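Local coordinates for protein putative trimethylamine methyltransferase (Rhizobium meliloti, PDB 4YYC) that probably transfers methyl groups as a trimethylamine methyltransferase-family enzyme, at residues H391-L396 with E405-D410; F145-D150 with G399-Y404; R265-C270 with G310-F315; E108-A113 with F303-R308. All blocks are in the same frame, centred on the assembly; numbering follows the deposited sequence.

The four contacts form two touching pairs on opposite sides of the chain's centre. Contacts 1 and 2 share one small mixed sheet, where strands 395-396 and 401-403 are neighbours, and the second of these runs straight into helix 404-420. Contacts 3 and 4 meet around helix 286-307 and the loop after it, where Gln305 bonds to Gly310 and Ala311. The first three are largely buried, while contact 4 lies nearer the surface, about 22 Å from the chain centre. Contacts 2 and 3 rest on parallel backbone pairing; contact 1 adds a buried lysine and aspartate, and contact 4 turns on a single glutamine amide.

Contact 1: residues H391-L396 with E405-D410; sequences HAAGWL and EKFMID
Lys406 and Asp410, one turn apart on helix 404-420, reach together into the backbone at Gly394 and Trp395. Lys406 leaves the helix with CG anti to the backbone N (chi1 175°), which sets CG beside Trp395 O and the Gly394 carbonyl carbon; bends at chi2 and chi4 then bring NZ round to Trp395 O, 2.8 Å away and in the carbonyl plane. The same NZ forms an i to i+4 salt bridge of 2.7 Å with Asp410 OD2, on the syn lone pair of that oxygen. The anti lone pair of OD2 takes the N-H of Gly394 at 2.9 Å, a nearly straight bond of 166°. The pair thus ties the first turns of helix 404-420 to edge strand 395-396 of the small mixed sheet and the loop before it. Apolar contacts lie alongside. Ala393 CB sits over one face of the Phe407 ring, 4.2 Å from its centroid, in a CH-pi contact, and also presses on Asp410 CB at 3.4 Å. Phe407 CD2 lies 3.6 Å from Ala393 O. Beyond these segments, Lys406 NZ also bonds to Ser374 OG, while helix 158-170 packs on Phe407 through Phe164 and Leu167. The charged pair is buried but not left bare: two donors grip Asp410 OD2, and the ammonium has several oxygens around it, which would probably stabilise both ionised forms inside the protein.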
# COMPACT_ATOMS: atom_id res chain seq x y z
N HIS A 391 6.31 -15.73 1.52
CA HIS A 391 7.13 -14.55 1.81
C HIS A 391 6.32 -13.42 2.44
O HIS A 391 6.61 -12.24 2.26
CB HIS A 391 7.90 -13.98 0.64
CG HIS A 391 8.50 -14.99 -0.29
ND1 HIS A 391 9.51 -15.85 0.07
CD2 HIS A 391 8.29 -15.19 -1.60
CE1 HIS A 391 9.87 -16.57 -0.97
NE2 HIS A 391 9.15 -16.19 -2.00
N ALA A 392 5.29 -13.77 3.19
CA ALA A 392 4.49 -12.71 3.84
C ALA A 392 5.22 -11.95 4.92
O ALA A 392 4.87 -10.80 5.21
CB ALA A 392 3.21 -13.32 4.39
N ALA A 393 6.24 -12.55 5.52
CA ALA A 393 7.08 -11.89 6.54
C ALA A 393 8.46 -12.42 6.57
O ALA A 393 8.67 -13.66 6.46
CB ALA A 393 6.49 -12.00 7.92
N GLY A 394 9.42 -11.55 6.77
CA GLY A 394 10.80 -11.93 7.00
C GLY A 394 11.81 -11.73 5.89
O GLY A 394 13.03 -11.78 6.16
N TRP A 395 11.36 -11.55 4.64
CA TRP A 395 12.27 -11.37 3.51
C TRP A 395 13.01 -10.04 3.55
O TRP A 395 12.39 -8.97 3.68
CB TRP A 395 11.43 -11.44 2.24
CG TRP A 395 12.01 -11.11 0.92
CD1 TRP A 395 12.49 -9.90 0.49
CD2 TRP A 395 12.06 -11.98 -0.22
NE1 TRP A 395 12.80 -9.97 -0.87
CE2 TRP A 395 12.55 -11.23 -1.31
CE3 TRP A 395 11.76 -13.34 -0.42
CZ2 TRP A 395 12.74 -11.79 -2.56
CZ3 TRP A 395 11.94 -13.86 -1.65
CH2 TRP A 395 12.45 -13.10 -2.69
N LEU A 396 14.31 -10.10 3.31
CA LEU A 396 15.12 -8.92 3.16
C LEU A 396 16.16 -9.22 2.08
O LEU A 396 16.43 -10.38 1.73
CB LEU A 396 15.78 -8.61 4.55
CG LEU A 396 16.33 -7.24 4.80
CD1 LEU A 396 15.28 -6.15 4.65
CD2 LEU A 396 16.90 -7.19 6.20
N GLU A 405 14.14 -9.17 12.73
CA GLU A 405 13.48 -7.90 12.98
C GLU A 405 12.43 -7.64 11.90
O GLU A 405 11.30 -7.20 12.20
CB GLU A 405 14.50 -6.73 13.05
CG GLU A 405 15.31 -6.79 14.35
CD GLU A 405 16.48 -5.83 14.37
OE1 GLU A 405 16.68 -5.10 13.40
OE2 GLU A 405 17.24 -5.82 15.38
N LYS A 406 12.82 -7.86 10.65
CA LYS A 406 11.89 -7.68 9.56
C LYS A 406 10.66 -8.59 9.69
O LYS A 406 9.54 -8.17 9.43
CB LYS A 406 12.59 -7.91 8.25
CG LYS A 406 11.74 -7.89 7.00
CD LYS A 406 11.29 -6.54 6.67
CE LYS A 406 10.90 -6.26 5.17
NZ LYS A 406 10.18 -7.43 4.52
N PHE A 407 10.86 -9.83 10.11
CA PHE A 407 9.75 -10.72 10.32
C PHE A 407 8.73 -10.12 11.29
O PHE A 407 7.53 -10.16 11.05
CB PHE A 407 10.26 -12.08 10.85
CG PHE A 407 9.17 -13.07 11.04
CD1 PHE A 407 8.37 -13.07 12.21
CD2 PHE A 407 8.92 -14.02 10.06
CE1 PHE A 407 7.34 -14.00 12.36
CE2 PHE A 407 7.91 -14.98 10.25
CZ PHE A 407 7.12 -14.94 11.37
N MSE A 408 9.23 -9.56 12.39
CA MSE A 408 8.31 -8.98 13.41
C MSE A 408 7.55 -7.79 12.89
O MSE A 408 6.35 -7.63 13.16
CB MSE A 408 9.09 -8.63 14.67
CG MSE A 408 9.80 -9.82 15.33
SE MSE A 408 8.55 -11.22 15.86
CE MSE A 408 7.52 -10.15 17.13
N ILE A 409 8.22 -6.95 12.12
CA ILE A 409 7.57 -5.75 11.56
C ILE A 409 6.51 -6.18 10.54
O ILE A 409 5.36 -5.70 10.54
CB ILE A 409 8.60 -4.82 10.88
CG1 ILE A 409 9.58 -4.26 11.93
CG2 ILE A 409 7.90 -3.69 10.06
CD1 ILE A 409 10.82 -3.63 11.30
N ASP A 410 6.88 -7.14 9.70
CA ASP A 410 5.97 -7.59 8.66
C ASP A 410 4.75 -8.31 9.25
O ASP A 410 3.62 -8.12 8.77
CB ASP A 410 6.65 -8.58 7.70
CG ASP A 410 7.74 -7.97 6.84
OD1 ASP A 410 7.69 -6.75 6.56
OD2 ASP A 410 8.62 -8.76 6.32

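Contact 2: residues F145-D150 with G399-Y404; sequences FVRDLD and GLVSSY
Phe145-Arg147 and Val401-Ser403 run side by side as parallel strands, their axes 29° apart. Phe145 N gives to Leu400 O, Ser402 N to Phe145 O at 2.9 Å, and Arg147 N to Ser402 O; a weak fourth bond joins Tyr404 N to Arg147 O. On one face of the pair Phe145 CB touches Val401 CG2, and the other valine branch, CG1, meets Arg147 CG at 3.8 Å.

Tyr404 carries most of the side-chain contact past the strand end. Its CB lies 3.6 Å from Leu149 CD2, and the two side chains cross at about a right angle. CG stands anti to the tyrosine's own carbonyl carbon (chi1 -74°), which sets it 3.9 Å from Leu149 CG. One rim atom, CD1, brings the ring edge to Arg147 O at 3.3 Å, in the plane of the ring; CD2 turns to Leu149 CD1, and CE1 passes Asp148 CA at 4.0 Å. At the tip, OH hydrogen-bonds with Asp160 OD1 and Asn163 ND2. An alanine here would keep the CB touch on Leu149, but would probably open a gap beside Leu149 CG and leave Asp160 without its hydroxyl mate.

In the fold, strand 145-147 lies between 153-155 and 401-403. Helix 158-170 covers the face bearing Val146 and Ser402, through Phe164, and reaches Tyr404 through Leu167, whereas Ser403 OG caps Lys406 N at the start of helix 404-420.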
# COMPACT_ATOMS: atom_id res chain seq x y z
N PHE A 145 21.04 -16.80 4.24
CA PHE A 145 21.56 -15.96 5.31
C PHE A 145 20.45 -15.54 6.24
O PHE A 145 19.29 -15.43 5.85
CB PHE A 145 22.21 -14.68 4.76
CG PHE A 145 23.42 -14.92 3.90
CD1 PHE A 145 24.66 -15.16 4.48
CD2 PHE A 145 23.30 -14.95 2.53
CE1 PHE A 145 25.78 -15.38 3.66
CE2 PHE A 145 24.40 -15.17 1.71
CZ PHE A 145 25.63 -15.39 2.28
N VAL A 146 20.85 -15.26 7.48
CA VAL A 146 19.98 -14.54 8.41
C VAL A 146 20.60 -13.22 8.81
O VAL A 146 21.84 -13.06 8.73
CB VAL A 146 19.63 -15.34 9.70
CG1 VAL A 146 18.85 -16.59 9.31
CG2 VAL A 146 20.88 -15.69 10.50
N ARG A 147 19.75 -12.28 9.23
CA ARG A 147 20.19 -11.19 10.06
C ARG A 147 19.74 -11.49 11.45
O ARG A 147 18.52 -11.49 11.70
CB ARG A 147 19.57 -9.89 9.58
CG ARG A 147 20.40 -9.23 8.56
CD ARG A 147 21.54 -8.40 9.14
NE ARG A 147 22.09 -7.65 8.06
CZ ARG A 147 23.17 -6.91 8.14
NH1 ARG A 147 23.90 -6.84 9.25
NH2 ARG A 147 23.55 -6.28 7.06
N ASP A 148 20.69 -11.84 12.31
CA ASP A 148 20.33 -12.39 13.62
C ASP A 148 19.95 -11.27 14.60
O ASP A 148 20.02 -10.10 14.26
CB ASP A 148 21.36 -13.37 14.15
CG ASP A 148 22.67 -12.75 14.59
OD1 ASP A 148 22.73 -11.54 14.84
OD2 ASP A 148 23.68 -13.53 14.65
N LEU A 149 19.56 -11.66 15.81
CA LEU A 149 19.11 -10.70 16.80
C LEU A 149 20.25 -9.87 17.37
O LEU A 149 20.01 -8.90 18.08
CB LEU A 149 18.29 -11.41 17.88
CG LEU A 149 16.86 -11.81 17.44
CD1 LEU A 149 16.20 -12.69 18.45
CD2 LEU A 149 15.95 -10.64 17.18
N ASP A 150 21.49 -10.26 17.08
CA ASP A 150 22.66 -9.45 17.48
C ASP A 150 23.18 -8.57 16.35
O ASP A 150 24.25 -7.95 16.50
CB ASP A 150 23.77 -10.36 18.00
CG ASP A 150 23.37 -11.06 19.27
OD1 ASP A 150 22.81 -10.41 20.16
OD2 ASP A 150 23.57 -12.26 19.36
N GLY A 399 15.71 -11.55 -1.09
CA GLY A 399 15.53 -12.98 -0.91
C GLY A 399 16.74 -13.70 -0.38
O GLY A 399 16.67 -14.90 -0.16
N LEU A 400 17.85 -13.00 -0.16
CA LEU A 400 19.05 -13.63 0.38
C LEU A 400 19.05 -13.72 1.86
O LEU A 400 19.84 -14.50 2.43
CB LEU A 400 20.32 -12.88 -0.07
CG LEU A 400 20.74 -13.08 -1.50
CD1 LEU A 400 21.90 -12.16 -1.84
CD2 LEU A 400 21.14 -14.53 -1.75
N VAL A 401 18.20 -12.92 2.52
CA VAL A 401 18.18 -12.86 3.98
C VAL A 401 16.81 -13.10 4.58
O VAL A 401 15.83 -12.52 4.11
CB VAL A 401 18.71 -11.48 4.44
CG1 VAL A 401 18.49 -11.23 5.91
CG2 VAL A 401 20.20 -11.37 4.10
N SER A 402 16.76 -13.93 5.63
CA SER A 402 15.62 -14.03 6.57
C SER A 402 15.99 -13.21 7.77
O SER A 402 17.01 -13.48 8.43
CB SER A 402 15.32 -15.48 6.99
OG SER A 402 14.86 -16.18 5.84
N SER A 403 15.24 -12.13 8.02
CA SER A 403 15.54 -11.18 9.11
C SER A 403 14.58 -11.31 10.26
O SER A 403 13.38 -11.23 10.06
CB SER A 403 15.51 -9.77 8.57
OG SER A 403 15.46 -8.81 9.61
N TYR A 404 15.08 -11.51 11.48
CA TYR A 404 14.21 -11.61 12.63
C TYR A 404 13.44 -10.29 12.81
O TYR A 404 12.24 -10.30 13.06
CB TYR A 404 15.03 -11.88 13.89
CG TYR A 404 15.59 -13.30 14.01
CD1 TYR A 404 16.75 -13.68 13.41
CD2 TYR A 404 14.99 -14.19 14.83
CE1 TYR A 404 17.28 -14.95 13.56
CE2 TYR A 404 15.53 -15.45 15.05
CZ TYR A 404 16.66 -15.83 14.36
OH TYR A 404 17.19 -17.12 14.53

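Contact 3: residues R265-C270 with G310-F315; sequences RHNQAC and GAPVLF
Cys270 pairs with Val313 where strands 269-277 and 313-322 come together in parallel. Two backbone bonds carry the pairing: Cys270 N gives to Pro312 O at 3.1 Å, and Leu314 N gives to Cys270 O at 2.8 Å with an N-H...O angle of 167°. Two CA-H...O contacts back them up, Ala269 CA to Pro312 O at 3.2 Å and Val313 CA to Cys270 O. A water adds a bridge, donating to both Gln268 O at 2.7 Å and Pro312 O at 2.8 Å.

The side-chain packing centres on Pro312. Its CB meets Ala269 CB at 3.9 Å, and the same alanine methyl comes a little less near to Leu314 CD1. Other carbons approach oxygens: Pro312 lays CG and CD beside Asn267 O, with CG 3.7 Å from it, and Val313 CG2, held anti to its backbone N, lies 3.5 Å from Cys270 O. An alanine in place of Pro312 would keep the CB contact, but would probably leave a gap beside Asn267 O and free the backbone that the ring constrains.

These are the two parallel strands of a beta-alpha-beta unit connected by helix 286-307, consistent with the TIM barrel of related methyltransferases. Phe117 of strand 116-119 covers Ala269, Pro312 and Leu314. Without an N-H, Pro312 can only accept in the backbone pairing, and its oxygen, met by an amide, a water and a CA-H, is well satisfied despite its burial.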
# COMPACT_ATOMS: atom_id res chain seq x y z
N ARG A 265 1.05 -37.33 -7.25
CA ARG A 265 0.60 -38.69 -7.04
C ARG A 265 0.05 -38.98 -5.67
O ARG A 265 -0.69 -39.95 -5.50
CB ARG A 265 1.73 -39.66 -7.34
CG ARG A 265 1.99 -39.86 -8.81
CD ARG A 265 2.73 -41.16 -9.04
NE ARG A 265 2.89 -41.40 -10.47
CZ ARG A 265 3.97 -41.08 -11.19
NH1 ARG A 265 5.02 -40.49 -10.66
NH2 ARG A 265 3.97 -41.39 -12.49
N HIS A 266 0.40 -38.14 -4.68
CA HIS A 266 -0.08 -38.30 -3.32
C HIS A 266 -1.07 -37.22 -2.86
O HIS A 266 -1.25 -37.04 -1.68
CB HIS A 266 1.14 -38.34 -2.39
CG HIS A 266 2.02 -39.51 -2.65
ND1 HIS A 266 1.66 -40.78 -2.31
CD2 HIS A 266 3.22 -39.60 -3.27
CE1 HIS A 266 2.59 -41.63 -2.72
NE2 HIS A 266 3.57 -40.93 -3.26
N ASN A 267 -1.75 -36.56 -3.82
CA ASN A 267 -2.85 -35.64 -3.48
C ASN A 267 -2.33 -34.42 -2.75
O ASN A 267 -3.10 -33.79 -2.00
CB ASN A 267 -3.92 -36.34 -2.58
CG ASN A 267 -5.33 -35.75 -2.70
OD1 ASN A 267 -5.60 -34.58 -2.37
ND2 ASN A 267 -6.22 -36.59 -3.12
N GLN A 268 -1.04 -34.09 -2.92
CA GLN A 268 -0.48 -32.91 -2.28
C GLN A 268 -0.37 -31.78 -3.30
O GLN A 268 -0.39 -32.02 -4.50
CB GLN A 268 0.87 -33.22 -1.68
CG GLN A 268 0.83 -34.39 -0.72
CD GLN A 268 -0.20 -34.19 0.35
OE1 GLN A 268 -0.11 -33.20 1.11
NE2 GLN A 268 -1.21 -35.08 0.42
N ALA A 269 -0.34 -30.55 -2.82
CA ALA A 269 -0.53 -29.42 -3.72
C ALA A 269 0.79 -28.91 -4.28
O ALA A 269 1.79 -28.78 -3.56
CB ALA A 269 -1.27 -28.28 -3.02
N CYS A 270 0.75 -28.53 -5.54
CA CYS A 270 1.87 -27.93 -6.24
C CYS A 270 1.57 -26.45 -6.49
O CYS A 270 0.49 -26.12 -7.04
CB CYS A 270 2.07 -28.61 -7.59
SG CYS A 270 2.76 -30.27 -7.42
N GLY A 310 -7.37 -34.18 -10.60
CA GLY A 310 -7.80 -33.70 -9.33
C GLY A 310 -6.69 -33.33 -8.38
O GLY A 310 -6.96 -32.78 -7.32
N ALA A 311 -5.43 -33.56 -8.75
CA ALA A 311 -4.35 -33.15 -7.85
C ALA A 311 -4.44 -31.64 -7.60
O ALA A 311 -4.67 -30.90 -8.55
CB ALA A 311 -3.00 -33.46 -8.44
N PRO A 312 -4.28 -31.20 -6.34
CA PRO A 312 -4.43 -29.76 -6.12
C PRO A 312 -3.25 -28.94 -6.66
O PRO A 312 -2.06 -29.32 -6.55
CB PRO A 312 -4.56 -29.61 -4.59
CG PRO A 312 -4.08 -30.88 -4.04
CD PRO A 312 -4.15 -31.94 -5.08
N VAL A 313 -3.57 -27.83 -7.32
CA VAL A 313 -2.53 -27.06 -7.97
C VAL A 313 -2.88 -25.56 -7.95
O VAL A 313 -4.03 -25.18 -8.16
CB VAL A 313 -2.25 -27.56 -9.42
CG1 VAL A 313 -3.45 -27.51 -10.32
CG2 VAL A 313 -1.08 -26.79 -10.07
N LEU A 314 -1.88 -24.72 -7.69
CA LEU A 314 -2.06 -23.28 -7.65
C LEU A 314 -1.37 -22.60 -8.83
O LEU A 314 -0.30 -23.05 -9.29
CB LEU A 314 -1.48 -22.67 -6.36
CG LEU A 314 -2.19 -23.00 -5.06
CD1 LEU A 314 -1.88 -24.40 -4.58
CD2 LEU A 314 -1.86 -21.94 -4.02
N PHE A 315 -1.96 -21.49 -9.28
CA PHE A 315 -1.34 -20.55 -10.20
C PHE A 315 -0.47 -19.63 -9.32
O PHE A 315 -1.00 -18.80 -8.56
CB PHE A 315 -2.50 -19.76 -10.87
CG PHE A 315 -2.12 -18.78 -11.95
CD1 PHE A 315 -1.16 -17.83 -11.79
CD2 PHE A 315 -2.84 -18.75 -13.13
CE1 PHE A 315 -0.88 -16.92 -12.77
CE2 PHE A 315 -2.62 -17.81 -14.11
CZ PHE A 315 -1.62 -16.90 -13.94
O HOH W 1 -0.40 -31.50 -7.20

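Contact 4: residues E108-A113 with F303-R308; sequences ELLKTA and FTQLIR
Gln305 sets CG anti to its own carbonyl carbon (chi1 -55°) and bends again at chi2 (-58°), which turns CD across toward Thr112 and Ala113. Thr112 answers with OG1 between its backbone N and carbonyl carbon (chi1 54°). The hydroxyl donates to Gln305 OE1 at 2.7 Å, in the carbonyl plane and on a lone pair, as the two side chains slide past each other in opposite directions. Ala113 CB rests against the amide, 3.9 Å from Gln305 CD. Nearer the helix backbone, CG of Gln305 lies 3.6 Å from Leu109 O and 4.1 Å from Leu110 CD2.

The contact joins the end of helix 105-109, with the turn after it, to the last turn of helix 286-307, the helix of a beta-alpha-beta unit. Past that helix the chain enters the loop to strand 313-322, and the Gln305 amide hydrogen-bonds the loop through both of its polar atoms: OE1 also accepts from Gly310 N, and NE2 gives to Ala311 O, a pairing that suits this orientation of the amide and probably keeps it from flipping. NE2 further donates to Thr304 OG1 at 3.1 Å, with that oxygen close to the amide plane.

Next to this polar group lies a purely apolar touch. Leu109 CD2 meets Leu306 CD2 at 3.9 Å, the two side chains crossing obliquely, with Trp87 of helix 81-90 packed on both leucines.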
# COMPACT_ATOMS: atom_id res chain seq x y z
N GLU A 108 -8.39 -27.18 -20.86
CA GLU A 108 -9.28 -28.34 -20.73
C GLU A 108 -8.79 -29.34 -19.70
O GLU A 108 -9.57 -29.83 -18.89
CB GLU A 108 -9.46 -29.04 -22.09
CG GLU A 108 -10.53 -30.13 -22.14
CD GLU A 108 -11.98 -29.61 -22.04
OE1 GLU A 108 -12.21 -28.36 -22.05
OE2 GLU A 108 -12.92 -30.46 -21.95
N LEU A 109 -7.49 -29.64 -19.72
CA LEU A 109 -6.92 -30.56 -18.74
C LEU A 109 -7.09 -30.05 -17.33
O LEU A 109 -7.25 -30.81 -16.41
CB LEU A 109 -5.45 -30.80 -19.03
CG LEU A 109 -5.14 -31.67 -20.27
CD1 LEU A 109 -3.67 -31.55 -20.68
CD2 LEU A 109 -5.57 -33.11 -20.04
N LEU A 110 -7.06 -28.73 -17.17
CA LEU A 110 -7.20 -28.12 -15.84
C LEU A 110 -8.62 -28.11 -15.31
O LEU A 110 -8.82 -27.77 -14.15
CB LEU A 110 -6.64 -26.71 -15.86
CG LEU A 110 -5.11 -26.76 -15.73
CD1 LEU A 110 -4.48 -25.42 -16.10
CD2 LEU A 110 -4.66 -27.18 -14.34
N LYS A 111 -9.59 -28.55 -16.11
CA LYS A 111 -10.93 -28.64 -15.59
C LYS A 111 -11.10 -29.56 -14.40
O LYS A 111 -12.04 -29.39 -13.61
CB LYS A 111 -11.91 -29.06 -16.70
CG LYS A 111 -12.08 -27.95 -17.70
CD LYS A 111 -12.93 -28.46 -18.80
CE LYS A 111 -13.75 -27.38 -19.43
NZ LYS A 111 -14.79 -28.06 -20.22
N THR A 112 -10.23 -30.54 -14.27
CA THR A 112 -10.22 -31.41 -13.12
C THR A 112 -9.57 -30.85 -11.86
O THR A 112 -9.67 -31.46 -10.80
CB THR A 112 -9.62 -32.79 -13.47
OG1 THR A 112 -8.33 -32.61 -14.05
CG2 THR A 112 -10.48 -33.53 -14.41
N ALA A 113 -8.87 -29.72 -11.95
CA ALA A 113 -8.16 -29.19 -10.80
C ALA A 113 -9.18 -28.49 -9.88
O ALA A 113 -10.09 -27.83 -10.38
CB ALA A 113 -7.07 -28.20 -11.25
N PHE A 303 0.19 -30.17 -16.37
CA PHE A 303 1.03 -31.33 -16.13
C PHE A 303 0.63 -32.08 -14.86
O PHE A 303 0.60 -33.34 -14.84
CB PHE A 303 2.50 -30.92 -16.06
CG PHE A 303 3.43 -32.10 -15.89
CD1 PHE A 303 3.57 -33.05 -16.88
CD2 PHE A 303 4.07 -32.29 -14.70
CE1 PHE A 303 4.42 -34.16 -16.69
CE2 PHE A 303 4.93 -33.37 -14.49
CZ PHE A 303 5.10 -34.29 -15.47
N THR A 304 0.30 -31.37 -13.80
CA THR A 304 -0.09 -32.06 -12.55
C THR A 304 -1.31 -32.98 -12.76
O THR A 304 -1.40 -34.05 -12.15
CB THR A 304 -0.36 -31.09 -11.39
OG1 THR A 304 -1.55 -30.33 -11.67
CG2 THR A 304 0.87 -30.20 -11.10
N GLN A 305 -2.20 -32.58 -13.67
CA GLN A 305 -3.43 -33.34 -13.92
C GLN A 305 -3.14 -34.56 -14.77
O GLN A 305 -3.89 -35.53 -14.73
CB GLN A 305 -4.52 -32.46 -14.56
CG GLN A 305 -4.87 -31.19 -13.79
CD GLN A 305 -5.31 -31.49 -12.40
OE1 GLN A 305 -6.41 -32.08 -12.20
NE2 GLN A 305 -4.49 -31.15 -11.40
N LEU A 306 -2.05 -34.50 -15.55
CA LEU A 306 -1.59 -35.69 -16.28
C LEU A 306 -1.05 -36.76 -15.37
O LEU A 306 -1.08 -37.97 -15.71
CB LEU A 306 -0.58 -35.33 -17.37
CG LEU A 306 -1.08 -34.40 -18.49
CD1 LEU A 306 0.09 -34.12 -19.41
CD2 LEU A 306 -2.23 -34.98 -19.24
N ILE A 307 -0.50 -36.36 -14.24
CA ILE A 307 -0.06 -37.29 -13.21
C ILE A 307 -1.26 -37.82 -12.43
O ILE A 307 -1.37 -39.04 -12.32
CB ILE A 307 0.97 -36.65 -12.27
CG1 ILE A 307 2.24 -36.28 -13.06
CG2 ILE A 307 1.28 -37.56 -11.07
CD1 ILE A 307 3.10 -37.45 -13.49
N ARG A 308 -2.13 -36.95 -11.90
CA ARG A 308 -3.38 -37.38 -11.24
C ARG A 308 -4.46 -36.35 -11.42
O ARG A 308 -4.32 -35.18 -11.00
CB ARG A 308 -3.18 -37.61 -9.76
CG ARG A 308 -2.48 -38.89 -9.41
CD ARG A 308 -3.10 -40.13 -10.04
NE ARG A 308 -2.34 -41.28 -9.61
CZ ARG A 308 -1.31 -41.82 -10.24
NH1 ARG A 308 -0.87 -41.35 -11.39
NH2 ARG A 308 -0.73 -42.89 -9.72